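Local coordinates for protein probable oxidoreductase (Mycobacterium abscessus, PDB 4EYE) that is probably an oxidoreductase of the quinone oxidoreductase branch of the medium-chain dehydrogenase/reductase family, its physiological substrate not established, at residues H145-Y148 / F149-A152; T197-V200 / K201-A205; A291-L294 / Y295-Q298; Q327-D331 / G332-G336. One frame throughout, in Å; residues are numbered along the deposited sequence.

Interaction 1: H145-Y148 / F149-A152; sequences HTMY and FAYA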
loop_
_atom_site.group_PDB
_atom_site.type_symbol
_atom_site.label_atom_id
_atom_site.label_comp_id
_atom_site.label_asym_id
_atom_site.label_seq_id
_atom_site.Cartn_x
_atom_site.Cartn_y
_atom_site.Cartn_z
ATOM N N HIS A 145 -0.476 -1.446 -6.300
ATOM C CA HIS A 145 -0.555 -0.603 -7.480
ATOM C C HIS A 145 0.534 0.421 -7.476
ATOM O O HIS A 145 1.098 0.701 -8.513
ATOM C CB HIS A 145 -1.923 0.118 -7.600
ATOM C CG HIS A 145 -2.996 -0.750 -8.116
ATOM N ND1 HIS A 145 -3.343 -0.774 -9.413
ATOM C CD2 HIS A 145 -3.797 -1.701 -7.474
ATOM C CE1 HIS A 145 -4.291 -1.687 -9.581
ATOM N NE2 HIS A 145 -4.564 -2.246 -8.403
ATOM N N THR A 146 0.855 0.975 -6.301
ATOM C CA THR A 146 1.963 1.905 -6.173
ATOM C C THR A 146 3.296 1.279 -6.619
ATOM O O THR A 146 4.038 1.878 -7.392
ATOM C CB THR A 146 2.108 2.418 -4.730
ATOM O OG1 THR A 146 0.918 3.093 -4.355
ATOM C CG2 THR A 146 3.283 3.375 -4.595
ATOM N N MET A 147 3.562 0.077 -6.130
ATOM C CA MET A 147 4.810 -0.604 -6.414
ATOM C C MET A 147 4.868 -1.185 -7.829
ATOM O O MET A 147 5.932 -1.141 -8.429
ATOM C CB MET A 147 5.189 -1.621 -5.320
ATOM C CG MET A 147 5.658 -0.989 -3.982
ATOM S SD MET A 147 6.960 0.290 -4.185
ATOM C CE MET A 147 8.162 -0.584 -5.191
ATOM N N TYR A 148 3.733 -1.597 -8.407
ATOM C CA TYR A 148 3.706 -1.999 -9.827
ATOM C C TYR A 148 4.106 -0.800 -10.697
ATOM O O TYR A 148 4.999 -0.901 -11.540
ATOM C CB TYR A 148 2.352 -2.532 -10.288
ATOM C CG TYR A 148 2.458 -3.249 -11.613
ATOM C CD1 TYR A 148 2.655 -4.627 -11.656
ATOM C CD2 TYR A 148 2.410 -2.559 -12.799
ATOM C CE1 TYR A 148 2.801 -5.302 -12.850
ATOM C CE2 TYR A 148 2.565 -3.218 -14.013
ATOM C CZ TYR A 148 2.736 -4.609 -14.014
ATOM O OH TYR A 148 2.879 -5.263 -15.195
ATOM N N PHE A 149 3.416 0.311 -10.497
ATOM C CA PHE A 149 3.769 1.576 -11.123
ATOM C C PHE A 149 5.232 1.977 -10.920
ATOM O O PHE A 149 5.903 2.312 -11.880
ATOM C CB PHE A 149 2.856 2.658 -10.560
ATOM C CG PHE A 149 3.279 4.062 -10.882
ATOM C CD1 PHE A 149 3.177 4.564 -12.190
ATOM C CD2 PHE A 149 3.682 4.910 -9.877
ATOM C CE1 PHE A 149 3.501 5.881 -12.470
ATOM C CE2 PHE A 149 4.026 6.242 -10.159
ATOM C CZ PHE A 149 3.925 6.723 -11.448
ATOM N N ALA A 150 5.717 1.931 -9.677
ATOM C CA ALA A 150 7.112 2.282 -9.380
ATOM C C ALA A 150 8.082 1.452 -10.190
ATOM O O ALA A 150 9.076 1.967 -10.735
ATOM C CB ALA A 150 7.444 2.084 -7.873
ATOM N N TYR A 151 7.841 0.153 -10.203
ATOM C CA TYR A 151 8.717 -0.766 -10.938
ATOM C C TYR A 151 8.560 -0.724 -12.458
ATOM O O TYR A 151 9.556 -0.582 -13.220
ATOM C CB TYR A 151 8.462 -2.185 -10.461
ATOM C CG TYR A 151 9.040 -2.523 -9.110
ATOM C CD1 TYR A 151 10.222 -1.977 -8.666
ATOM C CD2 TYR A 151 8.403 -3.456 -8.288
ATOM C CE1 TYR A 151 10.771 -2.350 -7.440
ATOM C CE2 TYR A 151 8.920 -3.797 -7.065
ATOM C CZ TYR A 151 10.089 -3.274 -6.632
ATOM O OH TYR A 151 10.601 -3.711 -5.405
ATOM N N ALA A 152 7.330 -0.787 -12.924
ATOM C CA ALA A 152 7.086 -0.930 -14.355
ATOM C C ALA A 152 7.250 0.384 -15.083
ATOM O O ALA A 152 7.838 0.407 -16.156
ATOM C CB ALA A 152 5.711 -1.488 -14.588
#
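Met147 and Tyr151, one turn apart on helix 143-154, make the principal side-chain contact of this stretch. It is a CH-pi interaction: the methyl CE of Met147 lies over one face of the Tyr151 ring, 3.8 Å from its centroid and displaced toward the rim at CZ. Bends at chi2 (-50°) and chi3 (-51°) turn the end of the Met147 chain forward along the helix, onto the ring. The same methyl also packs against Ala150 CB at 3.9 Å.

A second apolar pair joins Tyr148 to Ala152, with CE2 of Tyr148 3.6 Å from CB of Ala152. The Phe149 ring turns an edge to the carbonyl O of Thr146, and its wider surroundings are aromatic, Trp283 and Phe286.

The backbone adds four successive i to i+4 hydrogen bonds, from Phe149 N to His145 O through Ala152 N to Tyr148 O, the last at 2.7 Å and 164°. Polar side-chain ends look beyond the stretch: Tyr151 OH bonds Ala176 O, and Thr146 OG1 bonds Ala142 O. In this mostly buried stretch the four carbonyls are used within the helix, and Met147 and Tyr151 pack it against helix 171-182 and strand 228-233.

Interaction 2: T197-V200 / K201-A205; sequences TEFV and KSVGA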
loop_
_atom_site.group_PDB
_atom_site.type_symbol
_atom_site.label_atom_id
_atom_site.label_comp_id
_atom_site.label_asym_id
_atom_site.label_seq_id
_atom_site.Cartn_x
_atom_site.Cartn_y
_atom_site.Cartn_z
ATOM N N THR A 197 12.495 -10.102 10.785
ATOM C CA THR A 197 13.435 -10.775 9.898
ATOM C C THR A 197 12.852 -12.035 9.244
ATOM O O THR A 197 12.967 -12.201 8.034
ATOM C CB THR A 197 14.761 -11.129 10.645
ATOM O OG1 THR A 197 15.383 -9.911 11.055
ATOM C CG2 THR A 197 15.719 -11.880 9.725
ATOM N N GLU A 198 12.221 -12.911 10.032
ATOM C CA GLU A 198 11.661 -14.160 9.464
ATOM C C GLU A 198 10.438 -13.883 8.579
ATOM O O GLU A 198 10.229 -14.552 7.564
ATOM C CB GLU A 198 11.279 -15.158 10.561
ATOM C CG GLU A 198 12.443 -15.580 11.435
ATOM C CD GLU A 198 13.578 -16.189 10.658
ATOM O OE1 GLU A 198 14.726 -16.015 11.117
ATOM O OE2 GLU A 198 13.343 -16.834 9.595
ATOM N N PHE A 199 9.637 -12.917 8.982
ATOM C CA PHE A 199 8.497 -12.502 8.177
ATOM C C PHE A 199 8.964 -12.093 6.802
ATOM O O PHE A 199 8.462 -12.567 5.794
ATOM C CB PHE A 199 7.757 -11.347 8.822
ATOM C CG PHE A 199 6.687 -10.754 7.920
ATOM C CD1 PHE A 199 5.470 -11.381 7.786
ATOM C CD2 PHE A 199 6.939 -9.615 7.179
ATOM C CE1 PHE A 199 4.484 -10.838 6.939
ATOM C CE2 PHE A 199 5.970 -9.082 6.333
ATOM C CZ PHE A 199 4.754 -9.706 6.205
ATOM N N VAL A 200 9.941 -11.201 6.766
ATOM C CA VAL A 200 10.475 -10.694 5.507
ATOM C C VAL A 200 11.065 -11.792 4.654
ATOM O O VAL A 200 10.809 -11.852 3.432
ATOM C CB VAL A 200 11.455 -9.516 5.765
ATOM C CG1 VAL A 200 12.317 -9.247 4.553
ATOM C CG2 VAL A 200 10.635 -8.285 6.155
ATOM N N LYS A 201 11.839 -12.691 5.288
ATOM C CA LYS A 201 12.314 -13.872 4.574
ATOM C C LYS A 201 11.130 -14.656 3.981
ATOM O O LYS A 201 11.165 -15.044 2.828
ATOM C CB LYS A 201 13.179 -14.763 5.507
ATOM C CG LYS A 201 14.004 -15.781 4.761
ATOM C CD LYS A 201 15.101 -15.181 3.871
ATOM C CE LYS A 201 15.771 -16.270 3.019
ATOM N NZ LYS A 201 16.625 -15.660 1.942
ATOM N N SER A 202 10.070 -14.880 4.762
ATOM C CA SER A 202 8.932 -15.655 4.264
ATOM C C SER A 202 8.222 -14.968 3.077
ATOM O O SER A 202 7.588 -15.627 2.257
ATOM C CB SER A 202 7.910 -15.921 5.375
ATOM O OG SER A 202 7.105 -14.761 5.637
ATOM N N VAL A 203 8.299 -13.646 2.987
ATOM C CA VAL A 203 7.643 -12.939 1.880
ATOM C C VAL A 203 8.427 -13.131 0.563
ATOM O O VAL A 203 7.899 -12.895 -0.543
ATOM C CB VAL A 203 7.491 -11.430 2.232
ATOM C CG1 VAL A 203 6.950 -10.670 1.045
ATOM C CG2 VAL A 203 6.554 -11.280 3.429
ATOM N N GLY A 204 9.689 -13.526 0.689
ATOM C CA GLY A 204 10.522 -13.894 -0.468
ATOM C C GLY A 204 11.782 -13.092 -0.708
ATOM O O GLY A 204 12.371 -13.208 -1.765
ATOM N N ALA A 205 12.234 -12.313 0.261
ATOM C CA ALA A 205 13.535 -11.651 0.180
ATOM C C ALA A 205 14.626 -12.717 0.081
ATOM O O ALA A 205 14.589 -13.705 0.812
ATOM C CB ALA A 205 13.795 -10.777 1.399
#
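Thr197 O receives Lys201 N at 3.0 Å, an i to i+4 bond in helix 197-203, the helical arm of the beta-alpha-beta unit between strands 186-191 and 207-210; the helix ends in a Schellman motif at Gly204. The next residue repeats the pattern, Glu198 O accepting Ser202 N.

Phe199 carries the main side-chain contact. CG2 of Val203 sits over one face of its ring in a CH-pi interaction, 3.9 Å from the centroid and shifted toward CE2 and CZ. Its carbonyl O has two donors: Val203 N, in the carbonyl plane, and Ser202 OG, at 2.6 Å and tilted 16° from that plane. A chi1 of 78° sets OG between the backbone N and carbonyl carbon of Ser202, turning the hydroxyl back toward the preceding turn. Pro312 packs against both Phe199 and Val203.

Val200 faces the parallel sheet, touching Ala189, Val191 and Val208, and its CG1 meets CB of Ala205 at 3.8 Å. Its carbonyl O receives weak bonds from Val203 N and Gly204 N. Gly204 N also bonds Lys201 O, and the glycine's positive phi, 120°, turns the chain out of the helix toward strand 207-210. Beyond this turn the Lys201 chain, bent at chi2, reaches along the helix end, and its NZ donates to Ala205 O at 3.0 Å.

Interaction 3: A291-L294 / Y295-Q298; sequences ADYL and YETQ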
loop_
_atom_site.group_PDB
_atom_site.type_symbol
_atom_site.label_atom_id
_atom_site.label_comp_id
_atom_site.label_asym_id
_atom_site.label_seq_id
_atom_site.Cartn_x
_atom_site.Cartn_y
_atom_site.Cartn_z
ATOM N N ALA A 291 -5.405 8.261 -15.921
ATOM C CA ALA A 291 -6.314 7.338 -15.263
ATOM C C ALA A 291 -6.313 5.940 -15.938
ATOM O O ALA A 291 -6.432 4.936 -15.249
ATOM C CB ALA A 291 -7.729 7.921 -15.151
ATOM N N ASP A 292 -6.120 5.872 -17.247
ATOM C CA ASP A 292 -6.096 4.595 -17.957
ATOM C C ASP A 292 -4.904 3.695 -17.634
ATOM O O ASP A 292 -4.974 2.513 -17.880
ATOM C CB ASP A 292 -6.158 4.799 -19.462
ATOM C CG ASP A 292 -7.441 5.480 -19.894
ATOM O OD1 ASP A 292 -8.350 5.638 -19.057
ATOM O OD2 ASP A 292 -7.546 5.846 -21.069
ATOM N N TYR A 293 -3.844 4.239 -17.035
ATOM C CA TYR A 293 -2.728 3.393 -16.619
ATOM C C TYR A 293 -3.202 2.375 -15.581
ATOM O O TYR A 293 -2.663 1.258 -15.496
ATOM C CB TYR A 293 -1.539 4.193 -16.141
ATOM C CG TYR A 293 -0.319 3.327 -15.887
ATOM C CD1 TYR A 293 0.374 2.721 -16.944
ATOM C CD2 TYR A 293 0.144 3.117 -14.606
ATOM C CE1 TYR A 293 1.498 1.946 -16.696
ATOM C CE2 TYR A 293 1.259 2.341 -14.353
ATOM C CZ TYR A 293 1.942 1.766 -15.409
ATOM O OH TYR A 293 3.047 0.964 -15.147
ATOM N N LEU A 294 -4.236 2.749 -14.826
ATOM C CA LEU A 294 -4.820 1.862 -13.849
ATOM C C LEU A 294 -5.237 0.503 -14.425
ATOM O O LEU A 294 -5.130 -0.497 -13.743
ATOM C CB LEU A 294 -6.015 2.535 -13.187
ATOM C CG LEU A 294 -6.555 1.914 -11.901
ATOM C CD1 LEU A 294 -5.519 1.855 -10.750
ATOM C CD2 LEU A 294 -7.743 2.784 -11.501
ATOM N N TYR A 295 -5.694 0.465 -15.679
ATOM C CA TYR A 295 -6.036 -0.804 -16.300
ATOM C C TYR A 295 -4.805 -1.685 -16.447
ATOM O O TYR A 295 -4.898 -2.904 -16.281
ATOM C CB TYR A 295 -6.622 -0.665 -17.711
ATOM C CG TYR A 295 -7.801 0.255 -17.929
ATOM C CD1 TYR A 295 -8.800 0.450 -16.968
ATOM C CD2 TYR A 295 -7.904 0.960 -19.141
ATOM C CE1 TYR A 295 -9.872 1.309 -17.230
ATOM C CE2 TYR A 295 -8.962 1.801 -19.400
ATOM C CZ TYR A 295 -9.949 1.964 -18.459
ATOM O OH TYR A 295 -10.998 2.831 -18.784
ATOM N N GLU A 296 -3.678 -1.060 -16.755
ATOM C CA GLU A 296 -2.406 -1.771 -16.906
ATOM C C GLU A 296 -1.852 -2.266 -15.581
ATOM O O GLU A 296 -1.315 -3.342 -15.529
ATOM C CB GLU A 296 -1.339 -0.883 -17.570
ATOM C CG GLU A 296 -0.171 -1.706 -18.058
ATOM C CD GLU A 296 0.989 -0.906 -18.682
ATOM O OE1 GLU A 296 2.161 -1.284 -18.368
ATOM O OE2 GLU A 296 0.722 -0.010 -19.500
ATOM N N THR A 297 -1.940 -1.472 -14.521
ATOM C CA THR A 297 -1.454 -1.924 -13.227
ATOM C C THR A 297 -2.336 -3.086 -12.699
ATOM O O THR A 297 -1.825 -4.054 -12.177
ATOM C CB THR A 297 -1.373 -0.819 -12.158
ATOM O OG1 THR A 297 -2.671 -0.252 -11.963
ATOM C CG2 THR A 297 -0.396 0.273 -12.595
ATOM N N GLN A 298 -3.643 -2.990 -12.885
ATOM C CA GLN A 298 -4.557 -4.073 -12.466
ATOM C C GLN A 298 -4.290 -5.379 -13.258
ATOM O O GLN A 298 -4.218 -6.446 -12.668
ATOM C CB GLN A 298 -6.022 -3.663 -12.666
ATOM C CG GLN A 298 -7.030 -4.693 -12.192
ATOM C CD GLN A 298 -7.095 -4.848 -10.681
ATOM O OE1 GLN A 298 -6.457 -4.125 -9.933
ATOM N NE2 GLN A 298 -7.935 -5.782 -10.218
HETATM O O HOH W 1 4.353 -0.016 -17.166
#
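Tyr293 meets Thr297 and Glu296 near the start of helix 293-306. The methyl CG2 of Thr297 comes within 3.2 Å of CE2 in the Tyr293 ring, the two side chains crossing at about a right angle. Glu296 approaches the other ring flank, its OE2 3.5 Å from CE1 of Tyr293, with carboxylate and ring planes 63° apart. The acid and phenol share a water, lying in the plane of the Tyr293 ring, 2.6 Å from Tyr293 OH and donating to Glu296 OE1. Glu296 CG is anti to the backbone N (chi1 -165°) and the chain beyond is extended, which carries the carboxylate obliquely across the CD1-CE1 flank to the water by the hydroxyl.

Asp292 and Tyr295 run side by side, the carboxylate and ring planes only 13° apart, and Asp292 CA lies over one face of the ring. CD1 of Leu294 touches Thr297 OG1 at 3.7 Å.

The backbone holds these groups in place: Thr297 N bonds Tyr293 O at 3.0 Å and Gln298 N bonds Leu294 O at 3.0 Å. The Thr297 hydroxyl is hydrogen-bonded to His145 of helix 143-154, and Arg153 forms a cation-pi contact with Tyr293. That helix packs on Tyr293 through Ala152, on Leu294 through His145 and on Thr297 through Tyr148; Trp283 of helix 283-289 touches the same three residues, while strand 125-127 touches Leu294 and Gln298 through Leu126.

Interaction 4: Q327-D331 / G332-G336; sequences QDFAD and GKVYG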
loop_
_atom_site.group_PDB
_atom_site.type_symbol
_atom_site.label_atom_id
_atom_site.label_comp_id
_atom_site.label_asym_id
_atom_site.label_seq_id
_atom_site.Cartn_x
_atom_site.Cartn_y
_atom_site.Cartn_z
ATOM N N GLN A 327 -3.880 2.308 16.593
ATOM C CA GLN A 327 -2.806 2.523 17.586
ATOM C C GLN A 327 -1.675 1.499 17.384
ATOM O O GLN A 327 -0.499 1.849 17.392
ATOM C CB GLN A 327 -3.356 2.375 19.012
ATOM C CG GLN A 327 -2.419 2.924 20.110
ATOM C CD GLN A 327 -2.130 4.389 19.905
ATOM O OE1 GLN A 327 -3.021 5.230 19.965
ATOM N NE2 GLN A 327 -0.889 4.703 19.636
ATOM N N ASP A 328 -2.042 0.241 17.178
ATOM C CA ASP A 328 -1.028 -0.795 16.902
ATOM C C ASP A 328 -0.239 -0.470 15.648
ATOM O O ASP A 328 0.989 -0.588 15.618
ATOM C CB ASP A 328 -1.702 -2.142 16.764
ATOM C CG ASP A 328 -2.220 -2.669 18.099
ATOM O OD1 ASP A 328 -1.879 -2.094 19.151
ATOM O OD2 ASP A 328 -2.948 -3.682 18.075
ATOM N N PHE A 329 -0.941 -0.011 14.631
ATOM C CA PHE A 329 -0.297 0.404 13.399
ATOM C C PHE A 329 0.712 1.539 13.637
ATOM O O PHE A 329 1.833 1.501 13.149
ATOM C CB PHE A 329 -1.354 0.838 12.364
ATOM C CG PHE A 329 -0.752 1.346 11.094
ATOM C CD1 PHE A 329 -0.452 2.700 10.937
ATOM C CD2 PHE A 329 -0.439 0.474 10.078
ATOM C CE1 PHE A 329 0.145 3.153 9.768
ATOM C CE2 PHE A 329 0.146 0.912 8.907
ATOM C CZ PHE A 329 0.435 2.245 8.744
ATOM N N ALA A 330 0.281 2.550 14.366
ATOM C CA ALA A 330 1.129 3.693 14.744
ATOM C C ALA A 330 2.327 3.283 15.631
ATOM O O ALA A 330 3.406 3.819 15.475
ATOM C CB ALA A 330 0.289 4.744 15.463
ATOM N N ASP A 331 2.115 2.320 16.519
ATOM C CA ASP A 331 3.166 1.817 17.392
ATOM C C ASP A 331 4.143 0.902 16.654
ATOM O O ASP A 331 5.066 0.392 17.270
ATOM C CB ASP A 331 2.578 1.015 18.547
ATOM C CG ASP A 331 1.760 1.847 19.490
ATOM O OD1 ASP A 331 1.842 3.065 19.425
ATOM O OD2 ASP A 331 0.993 1.283 20.266
ATOM N N GLY A 332 3.959 0.679 15.346
ATOM C CA GLY A 332 4.914 -0.110 14.562
ATOM C C GLY A 332 4.790 -1.615 14.724
ATOM O O GLY A 332 5.751 -2.351 14.505
ATOM N N LYS A 333 3.613 -2.094 15.100
ATOM C CA LYS A 333 3.403 -3.528 15.274
ATOM C C LYS A 333 2.995 -4.315 14.002
ATOM O O LYS A 333 2.955 -5.522 14.046
ATOM C CB LYS A 333 2.382 -3.754 16.389
ATOM C CG LYS A 333 2.816 -3.103 17.704
ATOM C CD LYS A 333 1.810 -3.340 18.825
ATOM C CE LYS A 333 2.375 -2.910 20.182
ATOM N NZ LYS A 333 1.396 -3.265 21.221
ATOM N N VAL A 334 2.729 -3.640 12.880
ATOM C CA VAL A 334 2.144 -4.293 11.703
ATOM C C VAL A 334 3.183 -4.680 10.663
ATOM O O VAL A 334 3.908 -3.831 10.146
ATOM C CB VAL A 334 1.086 -3.389 11.010
ATOM C CG1 VAL A 334 0.545 -4.038 9.724
ATOM C CG2 VAL A 334 -0.026 -3.078 11.987
ATOM N N TYR A 335 3.219 -5.976 10.350
ATOM C CA TYR A 335 3.988 -6.499 9.241
ATOM C C TYR A 335 3.021 -6.738 8.087
ATOM O O TYR A 335 1.939 -7.253 8.268
ATOM C CB TYR A 335 4.712 -7.803 9.605
ATOM C CG TYR A 335 5.638 -7.776 10.816
ATOM C CD1 TYR A 335 6.076 -6.580 11.388
ATOM C CD2 TYR A 335 6.041 -8.960 11.401
ATOM C CE1 TYR A 335 6.889 -6.573 12.535
ATOM C CE2 TYR A 335 6.859 -8.984 12.524
ATOM C CZ TYR A 335 7.290 -7.785 13.088
ATOM O OH TYR A 335 8.096 -7.813 14.203
ATOM N N GLY A 336 3.417 -6.378 6.891
ATOM C CA GLY A 336 2.567 -6.592 5.719
ATOM C C GLY A 336 1.350 -5.670 5.857
ATOM O O GLY A 336 1.500 -4.462 6.107
HETATM O O HOH W 2 2.984 -0.720 12.273
#
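Lys333 N bonds Asp328 O at 3.1 Å and 165°, Gly332 N bonds Phe329 O at 3.2 Å from above the carbonyl plane, and a positive phi of 79° at Gly332 turns the chain out of helix 322-330. A water extends this closure, donating to Phe329 O at 2.7 Å and accepting from Val334 N at 3.0 Å.

Among the side chains, CG2 of Val334 lies 3.8 Å from Phe329 CA and 4.1 Å from its ring carbon CD2. The Phe329 ring packs beyond this contact on Phe62 and Tyr65 of helix 62-68. The Lys333 chain, extended beyond CG, crosses Asp328 so that CD and NZ lie near OD1; at 4.0 Å from NZ to OD1 the charges attract at most loosely, beyond a salt bridge. Gln327 NE2 donates to Asp331 OD1 at 3.2 Å; the oxygen lies in the Gln327 amide plane, but the donor meets its syn side well out of the carboxylate plane.

Arg193 NH1 bonds both Gly332 O and Val334 O. The six-to-one Lys333-to-Asp328 bond, the five-to-two Gly332-to-Phe329 bond and the positive phi of Gly332 make this a Schellman C-cap, with the apolar Phe329-Val334 contact beside it, leading the chain toward strand 337-341.

How the interactions relate
Interactions 1 and 3 form one helix-helix interface, their centres 11 Å apart: His145 ND1 lies 2.7 Å from Thr297 OG1 in a probable hydrogen bond, Phe149 CD1 packs on Tyr293 CE2 at 3.6 Å, and Ala152 CB meets Tyr293 OH. A bound 2-methyl-2,4-pentanediol, probably from the crystallisation liquor, lies about 4 Å from the side chains of His145 and Leu294, so both contacts border that site. Interactions 2 and 4, with centres 17 Å apart, meet where Phe199 CE2 packs on Tyr335 CB at 3.7 Å. The two pairs remain separate: nearest atoms of interactions 1 and 2 are about 10 Å apart, those of interactions 3 and 4 about 18 Å.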